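PDB 1XKN: putative peptidyl-arginine deiminase, which probably hydrolyses guanidino groups, as an agmatine deiminase or a protein-arginine deiminase. Local coordinates for residues A16-H24 with V36-L47; D112-W123 with L146-E156. All blocks are in the same frame, centred on the assembly; numbering follows the deposited sequence.

Both interactions belong to the same deiminase family region, and their centres are about 22 Å apart. Residues 16-47 form interaction 1 well before residues 112-156 form interaction 2. Interaction 1 packs strand 15-21 against helix 36-50, the first half of a beta-alpha-beta unit completed by strand 52-57. Interaction 2 pairs strands 110-119 and 148-152 in a different four-stranded mixed sheet and carries two residues of the sodium site. The two contacts touch where Ala16 CB lies 4.2 Å from Lys113 NZ. Lys113 also forms a salt bridge with Glu344, whose backbone pairs with Ala16 and Ser17, so strand 342-345 links the two regions.

Interaction 1. Residues A16-H24 with V36-L47; sequences ASTWLSWPH and VPAVFAELAYQL
Pro23 sets its CD over the centre of one face of the Phe40 ring, 3.5 Å from the Phe40 ring centroid and only 14° off the ring normal. This CH-pi contact covers the centre of that face. Phe40 also gives a second one: its CB sits over a face of the Trp22 indole, 4.0 Å from the centroid of the six-membered ring. The Trp22 and Phe40 side chains lie alongside one another, pointing opposite ways. The CA-CB bond of Trp22 points away from the helix, yet CG lies anti to the backbone N (chi1 -158°) and the ring end comes back to it. There Trp22 CH2 approaches Ala41 CB at 4.2 Å. Beyond Phe40, Pro23 CB rests on Val36 CG1 at 3.9 Å.

The strand end of the contact is aliphatic. Leu20 meets Leu47 tip to tip, and its two methyls divide the work. CD2 packs on Leu43 CD2 at 3.8 Å, while CD1 faces Ala44 CB at 4.1 Å. Thr18 crosses Leu47 at about a right angle, with CG2 3.7 Å from Leu47 CD1. The hydroxyl of Thr18 bonds instead to Glu51 and Tyr290.

Strand 17-21 and helix 36-47 run nearly antiparallel, at 170°, as expected for a strand and the helix that follows it in a beta-alpha-beta crossover. Helix 60-73 adds Met62 and Ala66 against Trp22. The segments meet by van der Waals and CH-pi contacts, so shape and apolar burial, rather than polar bonding, join this strand and helix.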
loop_
_atom_site.group_PDB
_atom_site.type_symbol
_atom_site.label_atom_id
_atom_site.label_comp_id
_atom_site.label_asym_id
_atom_site.label_seq_id
_atom_site.Cartn_x
_atom_site.Cartn_y
_atom_site.Cartn_z
ATOM N N ALA A 16 13.839 0.515 -6.000
ATOM C CA ALA A 16 14.427 1.147 -7.165
ATOM C C ALA A 16 13.694 2.483 -7.257
ATOM O O ALA A 16 14.263 3.495 -7.668
ATOM C CB ALA A 16 14.164 0.311 -8.417
ATOM N N SER A 17 12.421 2.472 -6.863
ATOM C CA SER A 17 11.587 3.674 -6.894
ATOM C C SER A 17 10.282 3.446 -6.144
ATOM O O SER A 17 10.037 2.367 -5.604
ATOM C CB SER A 17 11.220 4.023 -8.337
ATOM O OG SER A 17 10.161 3.185 -8.796
ATOM N N THR A 18 9.456 4.487 -6.117
ATOM C CA THR A 18 8.124 4.422 -5.531
ATOM C C THR A 18 7.220 5.014 -6.601
ATOM O O THR A 18 7.563 6.023 -7.223
ATOM C CB THR A 18 7.965 5.276 -4.260
ATOM O OG1 THR A 18 8.765 4.730 -3.203
ATOM C CG2 THR A 18 6.497 5.286 -3.814
ATOM N N TRP A 19 6.082 4.370 -6.826
ATOM C CA TRP A 19 5.124 4.841 -7.814
ATOM C C TRP A 19 3.938 5.556 -7.190
ATOM O O TRP A 19 3.493 5.213 -6.094
ATOM C CB TRP A 19 4.600 3.680 -8.656
ATOM C CG TRP A 19 5.570 3.232 -9.690
ATOM C CD1 TRP A 19 6.654 2.429 -9.504
ATOM C CD2 TRP A 19 5.587 3.622 -11.068
ATOM N NE1 TRP A 19 7.352 2.297 -10.683
ATOM C CE2 TRP A 19 6.718 3.021 -11.658
ATOM C CE3 TRP A 19 4.758 4.429 -11.860
ATOM C CZ2 TRP A 19 7.043 3.196 -13.006
ATOM C CZ3 TRP A 19 5.081 4.605 -13.204
ATOM C CH2 TRP A 19 6.217 3.990 -13.759
ATOM N N LEU A 20 3.433 6.548 -7.916
ATOM C CA LEU A 20 2.285 7.342 -7.504
ATOM C C LEU A 20 1.431 7.614 -8.734
ATOM O O LEU A 20 1.934 7.618 -9.858
ATOM C CB LEU A 20 2.732 8.693 -6.940
ATOM C CG LEU A 20 3.667 8.736 -5.734
ATOM C CD1 LEU A 20 4.064 10.182 -5.466
ATOM C CD2 LEU A 20 2.970 8.135 -4.525
ATOM N N SER A 21 0.141 7.838 -8.509
ATOM C CA SER A 21 -0.792 8.177 -9.578
ATOM C C SER A 21 -1.343 9.530 -9.148
ATOM O O SER A 21 -2.169 9.608 -8.239
ATOM C CB SER A 21 -1.921 7.143 -9.683
ATOM O OG SER A 21 -1.457 5.912 -10.214
ATOM N N TRP A 22 -0.859 10.595 -9.785
ATOM C CA TRP A 22 -1.277 11.953 -9.452
ATOM C C TRP A 22 -2.797 12.079 -9.420
ATOM O O TRP A 22 -3.487 11.592 -10.314
ATOM C CB TRP A 22 -0.677 12.946 -10.448
ATOM C CG TRP A 22 -0.619 14.341 -9.908
ATOM C CD1 TRP A 22 -1.480 15.367 -10.179
ATOM C CD2 TRP A 22 0.309 14.841 -8.938
ATOM N NE1 TRP A 22 -1.148 16.471 -9.436
ATOM C CE2 TRP A 22 -0.053 16.177 -8.664
ATOM C CE3 TRP A 22 1.411 14.285 -8.271
ATOM C CZ2 TRP A 22 0.649 16.973 -7.746
ATOM C CZ3 TRP A 22 2.109 15.076 -7.358
ATOM C CH2 TRP A 22 1.722 16.406 -7.106
ATOM N N PRO A 23 -3.337 12.746 -8.386
ATOM C CA PRO A 23 -4.784 12.928 -8.231
ATOM C C PRO A 23 -5.456 13.861 -9.228
ATOM O O PRO A 23 -4.890 14.873 -9.632
ATOM C CB PRO A 23 -4.903 13.452 -6.807
ATOM C CG PRO A 23 -3.689 14.308 -6.693
ATOM C CD PRO A 23 -2.614 13.413 -7.286
ATOM N N HIS A 24 -6.679 13.510 -9.615
ATOM C CA HIS A 24 -7.449 14.332 -10.542
ATOM C C HIS A 24 -8.937 14.017 -10.465
ATOM O O HIS A 24 -9.760 14.796 -10.937
ATOM C CB HIS A 24 -6.950 14.139 -11.980
ATOM C CG HIS A 24 -7.102 12.740 -12.489
ATOM N ND1 HIS A 24 -6.147 11.766 -12.294
ATOM C CD2 HIS A 24 -8.114 12.145 -13.166
ATOM C CE1 HIS A 24 -6.563 10.631 -12.830
ATOM N NE2 HIS A 24 -7.753 10.835 -13.365
ATOM N N VAL A 36 -5.961 18.414 -1.826
ATOM C CA VAL A 36 -5.348 17.136 -2.192
ATOM C C VAL A 36 -4.032 17.173 -2.973
ATOM O O VAL A 36 -3.067 16.510 -2.592
ATOM C CB VAL A 36 -6.371 16.250 -2.936
ATOM C CG1 VAL A 36 -5.765 14.888 -3.247
ATOM C CG2 VAL A 36 -7.616 16.086 -2.073
ATOM N N PRO A 37 -3.973 17.933 -4.080
ATOM C CA PRO A 37 -2.731 17.999 -4.859
ATOM C C PRO A 37 -1.504 18.365 -4.020
ATOM O O PRO A 37 -0.425 17.803 -4.210
ATOM C CB PRO A 37 -3.046 19.046 -5.929
ATOM C CG PRO A 37 -4.126 19.885 -5.283
ATOM C CD PRO A 37 -4.986 18.840 -4.641
ATOM N N ALA A 38 -1.673 19.298 -3.088
ATOM C CA ALA A 38 -0.561 19.715 -2.237
ATOM C C ALA A 38 -0.060 18.564 -1.368
ATOM O O ALA A 38 1.135 18.466 -1.091
ATOM C CB ALA A 38 -0.977 20.895 -1.359
ATOM N N VAL A 39 -0.968 17.691 -0.939
ATOM C CA VAL A 39 -0.572 16.557 -0.109
ATOM C C VAL A 39 0.290 15.608 -0.934
ATOM O O VAL A 39 1.290 15.077 -0.445
ATOM C CB VAL A 39 -1.796 15.794 0.444
ATOM C CG1 VAL A 39 -1.335 14.683 1.387
ATOM C CG2 VAL A 39 -2.712 16.753 1.182
ATOM N N PHE A 40 -0.090 15.396 -2.190
ATOM C CA PHE A 40 0.698 14.528 -3.050
ATOM C C PHE A 40 2.069 15.141 -3.317
ATOM O O PHE A 40 3.062 14.421 -3.435
ATOM C CB PHE A 40 -0.035 14.252 -4.367
ATOM C CG PHE A 40 -1.056 13.153 -4.265
ATOM C CD1 PHE A 40 -2.293 13.380 -3.673
ATOM C CD2 PHE A 40 -0.764 11.879 -4.737
ATOM C CE1 PHE A 40 -3.227 12.346 -3.550
ATOM C CE2 PHE A 40 -1.690 10.841 -4.620
ATOM C CZ PHE A 40 -2.921 11.077 -4.026
ATOM N N ALA A 41 2.122 16.467 -3.403
ATOM C CA ALA A 41 3.390 17.154 -3.629
ATOM C C ALA A 41 4.292 16.939 -2.417
ATOM O O ALA A 41 5.492 16.706 -2.560
ATOM C CB ALA A 41 3.157 18.643 -3.854
ATOM N N GLU A 42 3.710 17.009 -1.221
ATOM C CA GLU A 42 4.474 16.805 0.004
ATOM C C GLU A 42 4.999 15.374 0.042
ATOM O O GLU A 42 6.155 15.133 0.385
ATOM C CB GLU A 42 3.600 17.073 1.232
ATOM C CG GLU A 42 4.338 16.908 2.556
ATOM C CD GLU A 42 3.496 17.300 3.754
ATOM O OE1 GLU A 42 4.009 17.221 4.890
ATOM O OE2 GLU A 42 2.324 17.689 3.562
ATOM N N LEU A 43 4.134 14.428 -0.317
ATOM C CA LEU A 43 4.494 13.018 -0.339
ATOM C C LEU A 43 5.601 12.757 -1.354
ATOM O O LEU A 43 6.591 12.090 -1.049
ATOM C CB LEU A 43 3.263 12.177 -0.682
ATOM C CG LEU A 43 3.479 10.702 -1.027
ATOM C CD1 LEU A 43 4.160 9.981 0.123
ATOM C CD2 LEU A 43 2.130 10.063 -1.337
ATOM N N ALA A 44 5.432 13.285 -2.563
ATOM C CA ALA A 44 6.427 13.104 -3.612
ATOM C C ALA A 44 7.764 13.693 -3.179
ATOM O O ALA A 44 8.816 13.101 -3.420
ATOM C CB ALA A 44 5.953 13.758 -4.906
ATOM N N TYR A 45 7.722 14.853 -2.526
ATOM C CA TYR A 45 8.945 15.492 -2.057
ATOM C C TYR A 45 9.657 14.610 -1.041
ATOM O O TYR A 45 10.850 14.340 -1.175
ATOM C CB TYR A 45 8.647 16.852 -1.420
ATOM C CG TYR A 45 9.842 17.431 -0.697
ATOM C CD1 TYR A 45 10.977 17.845 -1.397
ATOM C CD2 TYR A 45 9.854 17.532 0.695
ATOM C CE1 TYR A 45 12.095 18.341 -0.725
ATOM C CE2 TYR A 45 10.965 18.027 1.372
ATOM C CZ TYR A 45 12.080 18.429 0.656
ATOM O OH TYR A 45 13.179 18.915 1.324
ATOM N N GLN A 46 8.930 14.162 -0.019
ATOM C CA GLN A 46 9.540 13.305 0.991
ATOM C C GLN A 46 10.130 12.059 0.333
ATOM O O GLN A 46 11.234 11.636 0.670
ATOM C CB GLN A 46 8.513 12.900 2.057
ATOM C CG GLN A 46 8.165 14.000 3.048
ATOM C CD GLN A 46 9.389 14.576 3.745
ATOM O OE1 GLN A 46 10.323 13.852 4.081
ATOM N NE2 GLN A 46 9.379 15.883 3.977
ATOM N N LEU A 47 9.401 11.471 -0.610
ATOM C CA LEU A 47 9.895 10.283 -1.291
ATOM C C LEU A 47 11.144 10.573 -2.113
ATOM O O LEU A 47 12.053 9.742 -2.183
ATOM C CB LEU A 47 8.816 9.696 -2.202
ATOM C CG LEU A 47 7.612 9.070 -1.498
ATOM C CD1 LEU A 47 6.543 8.743 -2.523
ATOM C CD2 LEU A 47 8.039 7.823 -0.743
#

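Interaction 2. Residues D112-W123 with L146-E156; sequences DKVIMNWEYNAW and LPMVSTGMVLE. With NA (sodium ion), chain B.
Four backbone bonds, from Ile115 N to Pro147 O through Thr151 N to Asn117 O, join the strands as a parallel ladder. The register then shifts by two residues at a beta bulge. Beyond it, Glu119 N bonds to Met153 O at 2.7 Å, from above the carbonyl plane, and Leu155 N returns to Glu119 O. Thr151 OG1 accepts from Met153 N in an ST turn within the bulge.

The polar side-chain contacts centre on Asn117. ND2 donates to Ser150 OG at 3.1 Å, nearly straight at 173° and in the amide plane. OD1 binds the sodium ion at 2.6 Å. Trp118 O, two waters, and both O and OD1 of Asn134 complete the ligands. One of those waters also joins Asn117 ND2 to Glu119 OE2. A further water, not bound to the sodium, ties Glu119 OE2 to Asn117 O and Gly152 N. The Glu119 carboxylate also has Asn134 as a partner. The sodium ion and these bonds together fix the rotation of the amide.

The apolar contacts gather round the Trp118 indole. Thr151 CG2 lies over one face, 3.6 Å from the centroid of the six-membered ring. Leu155 CD2 lies over the opposite face at 3.5 Å, so the ring is clamped. SE of selenomethionine Met153 lies obliquely beside that ring, 5.4 Å from its centroid, a Met-aromatic contact, while CE touches CZ3.

Strand 148-152 is outermost in its sheet, beside strand 110-119, which also pairs with strand 101-107. Helix 131-144 packs near Ile115, Asn117 and Met148, while helix 186-197 packs against Met116, Trp118 and Thr151.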
loop_
_atom_site.group_PDB
_atom_site.type_symbol
_atom_site.label_atom_id
_atom_site.label_comp_id
_atom_site.label_asym_id
_atom_site.label_seq_id
_atom_site.Cartn_x
_atom_site.Cartn_y
_atom_site.Cartn_z
ATOM N N ASP A 112 14.417 -12.702 -13.066
ATOM C CA ASP A 112 14.124 -11.405 -13.661
ATOM C C ASP A 112 12.947 -10.742 -12.969
ATOM O O ASP A 112 12.126 -11.407 -12.333
ATOM C CB ASP A 112 13.885 -11.505 -15.180
ATOM C CG ASP A 112 12.697 -12.376 -15.559
ATOM O OD1 ASP A 112 12.245 -12.265 -16.721
ATOM O OD2 ASP A 112 12.220 -13.173 -14.727
ATOM N N LYS A 113 12.886 -9.421 -13.061
ATOM C CA LYS A 113 11.801 -8.687 -12.433
ATOM C C LYS A 113 10.640 -8.589 -13.410
ATOM O O LYS A 113 10.823 -8.250 -14.579
ATOM C CB LYS A 113 12.271 -7.287 -12.015
ATOM C CG LYS A 113 11.228 -6.507 -11.222
ATOM C CD LYS A 113 11.830 -5.342 -10.445
ATOM C CE LYS A 113 12.407 -4.277 -11.361
ATOM N NZ LYS A 113 13.005 -3.147 -10.582
ATOM N N VAL A 114 9.447 -8.917 -12.932
ATOM C CA VAL A 114 8.257 -8.855 -13.765
ATOM C C VAL A 114 7.149 -8.201 -12.966
ATOM O O VAL A 114 7.276 -8.017 -11.755
ATOM C CB VAL A 114 7.793 -10.267 -14.209
ATOM C CG1 VAL A 114 8.930 -10.991 -14.917
ATOM C CG2 VAL A 114 7.310 -11.066 -13.012
ATOM N N ILE A 115 6.073 -7.827 -13.644
ATOM C CA ILE A 115 4.941 -7.218 -12.965
ATOM C C ILE A 115 3.813 -8.234 -12.952
ATOM O O ILE A 115 3.422 -8.754 -13.994
ATOM C CB ILE A 115 4.497 -5.923 -13.670
ATOM C CG1 ILE A 115 5.552 -4.836 -13.425
ATOM C CG2 ILE A 115 3.115 -5.488 -13.162
ATOM C CD1 ILE A 115 5.277 -3.521 -14.118
HETATM N N MSE A 116 3.316 -8.529 -11.754
HETATM C CA MSE A 116 2.238 -9.485 -11.573
HETATM C C MSE A 116 0.945 -8.685 -11.602
HETATM O O MSE A 116 0.587 -8.004 -10.640
HETATM C CB MSE A 116 2.412 -10.223 -10.237
HETATM C CG MSE A 116 1.417 -11.358 -9.994
HETATM SE SE MSE A 116 1.424 -12.667 -11.430
HETATM C CE MSE A 116 3.247 -13.286 -11.197
ATOM N N ASN A 117 0.264 -8.769 -12.739
ATOM C CA ASN A 117 -0.968 -8.043 -12.980
ATOM C C ASN A 117 -2.234 -8.731 -12.473
ATOM O O ASN A 117 -2.677 -9.732 -13.040
ATOM C CB ASN A 117 -1.080 -7.785 -14.482
ATOM C CG ASN A 117 -2.317 -7.021 -14.847
ATOM O OD1 ASN A 117 -2.580 -5.959 -14.291
ATOM N ND2 ASN A 117 -3.083 -7.545 -15.796
ATOM N N TRP A 118 -2.809 -8.201 -11.396
ATOM C CA TRP A 118 -4.049 -8.751 -10.846
ATOM C C TRP A 118 -5.160 -7.881 -11.406
ATOM O O TRP A 118 -4.886 -6.834 -11.968
ATOM C CB TRP A 118 -4.084 -8.651 -9.316
ATOM C CG TRP A 118 -2.988 -9.398 -8.637
ATOM C CD1 TRP A 118 -1.727 -8.946 -8.380
ATOM C CD2 TRP A 118 -3.027 -10.758 -8.189
ATOM N NE1 TRP A 118 -0.976 -9.938 -7.806
ATOM C CE2 TRP A 118 -1.746 -11.063 -7.680
ATOM C CE3 TRP A 118 -4.018 -11.749 -8.175
ATOM C CZ2 TRP A 118 -1.426 -12.325 -7.160
ATOM C CZ3 TRP A 118 -3.699 -13.004 -7.658
ATOM C CH2 TRP A 118 -2.413 -13.278 -7.160
ATOM N N GLU A 119 -6.406 -8.304 -11.258
ATOM C CA GLU A 119 -7.509 -7.494 -11.747
ATOM C C GLU A 119 -7.913 -6.479 -10.691
ATOM O O GLU A 119 -7.707 -6.691 -9.498
ATOM C CB GLU A 119 -8.705 -8.376 -12.107
ATOM C CG GLU A 119 -8.476 -9.221 -13.338
ATOM C CD GLU A 119 -8.187 -8.378 -14.561
ATOM O OE1 GLU A 119 -9.098 -7.652 -15.014
ATOM O OE2 GLU A 119 -7.046 -8.437 -15.071
ATOM N N TYR A 120 -8.484 -5.371 -11.146
ATOM C CA TYR A 120 -8.939 -4.312 -10.261
ATOM C C TYR A 120 -10.385 -4.009 -10.625
ATOM O O TYR A 120 -10.729 -3.954 -11.811
ATOM C CB TYR A 120 -8.090 -3.050 -10.458
ATOM C CG TYR A 120 -8.474 -1.879 -9.576
ATOM C CD1 TYR A 120 -8.259 -1.919 -8.199
ATOM C CD2 TYR A 120 -9.030 -0.718 -10.120
ATOM C CE1 TYR A 120 -8.585 -0.836 -7.384
ATOM C CE2 TYR A 120 -9.360 0.374 -9.311
ATOM C CZ TYR A 120 -9.131 0.306 -7.942
ATOM O OH TYR A 120 -9.443 1.378 -7.134
ATOM N N ASN A 121 -11.239 -3.826 -9.621
ATOM C CA ASN A 121 -12.637 -3.498 -9.895
ATOM C C ASN A 121 -13.210 -2.426 -8.967
ATOM O O ASN A 121 -14.382 -2.472 -8.603
ATOM C CB ASN A 121 -13.520 -4.762 -9.876
ATOM C CG ASN A 121 -13.709 -5.363 -8.484
ATOM O OD1 ASN A 121 -14.457 -6.333 -8.324
ATOM N ND2 ASN A 121 -13.054 -4.799 -7.486
ATOM N N ALA A 122 -12.375 -1.454 -8.608
ATOM C CA ALA A 122 -12.778 -0.343 -7.742
ATOM C C ALA A 122 -13.413 -0.797 -6.432
ATOM O O ALA A 122 -14.545 -0.429 -6.115
ATOM C CB ALA A 122 -13.736 0.580 -8.500
ATOM N N TRP A 123 -12.663 -1.594 -5.678
ATOM C CA TRP A 123 -13.105 -2.115 -4.390
ATOM C C TRP A 123 -14.495 -2.757 -4.425
ATOM O O TRP A 123 -15.353 -2.438 -3.601
ATOM C CB TRP A 123 -13.081 -1.004 -3.325
ATOM C CG TRP A 123 -11.769 -0.255 -3.210
ATOM C CD1 TRP A 123 -10.519 -0.731 -3.499
ATOM C CD2 TRP A 123 -11.583 1.088 -2.732
ATOM N NE1 TRP A 123 -9.570 0.233 -3.231
ATOM C CE2 TRP A 123 -10.195 1.357 -2.761
ATOM C CE3 TRP A 123 -12.456 2.088 -2.281
ATOM C CZ2 TRP A 123 -9.660 2.587 -2.355
ATOM C CZ3 TRP A 123 -11.923 3.314 -1.877
ATOM C CH2 TRP A 123 -10.537 3.549 -1.917
ATOM N N LEU A 146 9.418 -4.321 -18.915
ATOM C CA LEU A 146 9.381 -5.521 -18.087
ATOM C C LEU A 146 8.274 -6.472 -18.513
ATOM O O LEU A 146 7.234 -6.047 -19.014
ATOM C CB LEU A 146 9.160 -5.145 -16.616
ATOM C CG LEU A 146 10.218 -4.277 -15.932
ATOM C CD1 LEU A 146 9.718 -3.875 -14.549
ATOM C CD2 LEU A 146 11.526 -5.040 -15.832
ATOM N N PRO A 147 8.496 -7.783 -18.346
ATOM C CA PRO A 147 7.468 -8.754 -18.719
ATOM C C PRO A 147 6.310 -8.639 -17.730
ATOM O O PRO A 147 6.511 -8.249 -16.576
ATOM C CB PRO A 147 8.190 -10.092 -18.580
ATOM C CG PRO A 147 9.606 -9.746 -18.889
ATOM C CD PRO A 147 9.792 -8.451 -18.130
HETATM N N MSE A 148 5.105 -8.964 -18.184
HETATM C CA MSE A 148 3.939 -8.916 -17.315
HETATM C C MSE A 148 3.212 -10.251 -17.355
HETATM O O MSE A 148 3.063 -10.857 -18.414
HETATM C CB MSE A 148 2.971 -7.810 -17.749
HETATM C CG MSE A 148 1.693 -7.764 -16.916
HETATM SE SE MSE A 148 0.418 -6.417 -17.485
HETATM C CE MSE A 148 -0.368 -7.377 -18.963
ATOM N N VAL A 149 2.782 -10.709 -16.186
ATOM C CA VAL A 149 2.041 -11.952 -16.061
ATOM C C VAL A 149 0.683 -11.553 -15.496
ATOM O O VAL A 149 0.618 -10.761 -14.558
ATOM C CB VAL A 149 2.739 -12.931 -15.084
ATOM C CG1 VAL A 149 1.951 -14.231 -14.994
ATOM C CG2 VAL A 149 4.167 -13.202 -15.543
ATOM N N SER A 150 -0.396 -12.076 -16.075
ATOM C CA SER A 150 -1.744 -11.747 -15.599
ATOM C C SER A 150 -2.387 -12.935 -14.894
ATOM O O SER A 150 -2.314 -14.064 -15.375
ATOM C CB SER A 150 -2.634 -11.304 -16.767
ATOM O OG SER A 150 -2.209 -10.062 -17.303
ATOM N N THR A 151 -3.029 -12.675 -13.757
ATOM C CA THR A 151 -3.667 -13.729 -12.967
ATOM C C THR A 151 -5.151 -13.925 -13.255
ATOM O O THR A 151 -5.686 -15.020 -13.075
ATOM C CB THR A 151 -3.564 -13.435 -11.467
ATOM O OG1 THR A 151 -4.415 -12.326 -11.148
ATOM C CG2 THR A 151 -2.137 -13.096 -11.084
ATOM N N GLY A 152 -5.819 -12.854 -13.669
ATOM C CA GLY A 152 -7.239 -12.933 -13.952
ATOM C C GLY A 152 -8.082 -12.870 -12.690
ATOM O O GLY A 152 -9.308 -12.994 -12.745
HETATM N N MSE A 153 -7.423 -12.678 -11.551
HETATM C CA MSE A 153 -8.107 -12.604 -10.260
HETATM C C MSE A 153 -8.033 -11.189 -9.693
HETATM O O MSE A 153 -7.003 -10.525 -9.802
HETATM C CB MSE A 153 -7.460 -13.585 -9.270
HETATM C CG MSE A 153 -8.104 -13.608 -7.885
HETATM SE SE MSE A 153 -7.204 -14.789 -6.625
HETATM C CE MSE A 153 -6.406 -13.441 -5.485
ATOM N N VAL A 154 -9.127 -10.728 -9.094
ATOM C CA VAL A 154 -9.158 -9.397 -8.503
ATOM C C VAL A 154 -8.380 -9.404 -7.193
ATOM O O VAL A 154 -8.606 -10.252 -6.329
ATOM C CB VAL A 154 -10.611 -8.941 -8.216
ATOM C CG1 VAL A 154 -10.611 -7.616 -7.450
ATOM C CG2 VAL A 154 -11.374 -8.791 -9.525
ATOM N N LEU A 155 -7.452 -8.462 -7.061
ATOM C CA LEU A 155 -6.647 -8.342 -5.852
ATOM C C LEU A 155 -6.050 -6.947 -5.771
ATOM O O LEU A 155 -5.480 -6.451 -6.744
ATOM C CB LEU A 155 -5.509 -9.371 -5.843
ATOM C CG LEU A 155 -4.675 -9.385 -4.558
ATOM C CD1 LEU A 155 -5.527 -9.938 -3.420
ATOM C CD2 LEU A 155 -3.423 -10.236 -4.742
ATOM N N GLU A 156 -6.200 -6.315 -4.613
ATOM C CA GLU A 156 -5.643 -4.988 -4.392
ATOM C C GLU A 156 -4.404 -5.154 -3.523
ATOM O O GLU A 156 -4.393 -5.962 -2.595
ATOM C CB GLU A 156 -6.637 -4.082 -3.662
ATOM C CG GLU A 156 -7.914 -3.797 -4.428
ATOM C CD GLU A 156 -9.102 -4.554 -3.877
ATOM O OE1 GLU A 156 -9.934 -5.019 -4.684
ATOM O OE2 GLU A 156 -9.215 -4.667 -2.636
HETATM NA NA NA B . -4.907 -4.950 -13.605
HETATM O O HOH W 1 -5.115 -10.205 -14.402
HETATM O O HOH W 2 -5.644 -6.177 -15.904
HETATM O O HOH W 3 -4.316 -3.599 -11.436
#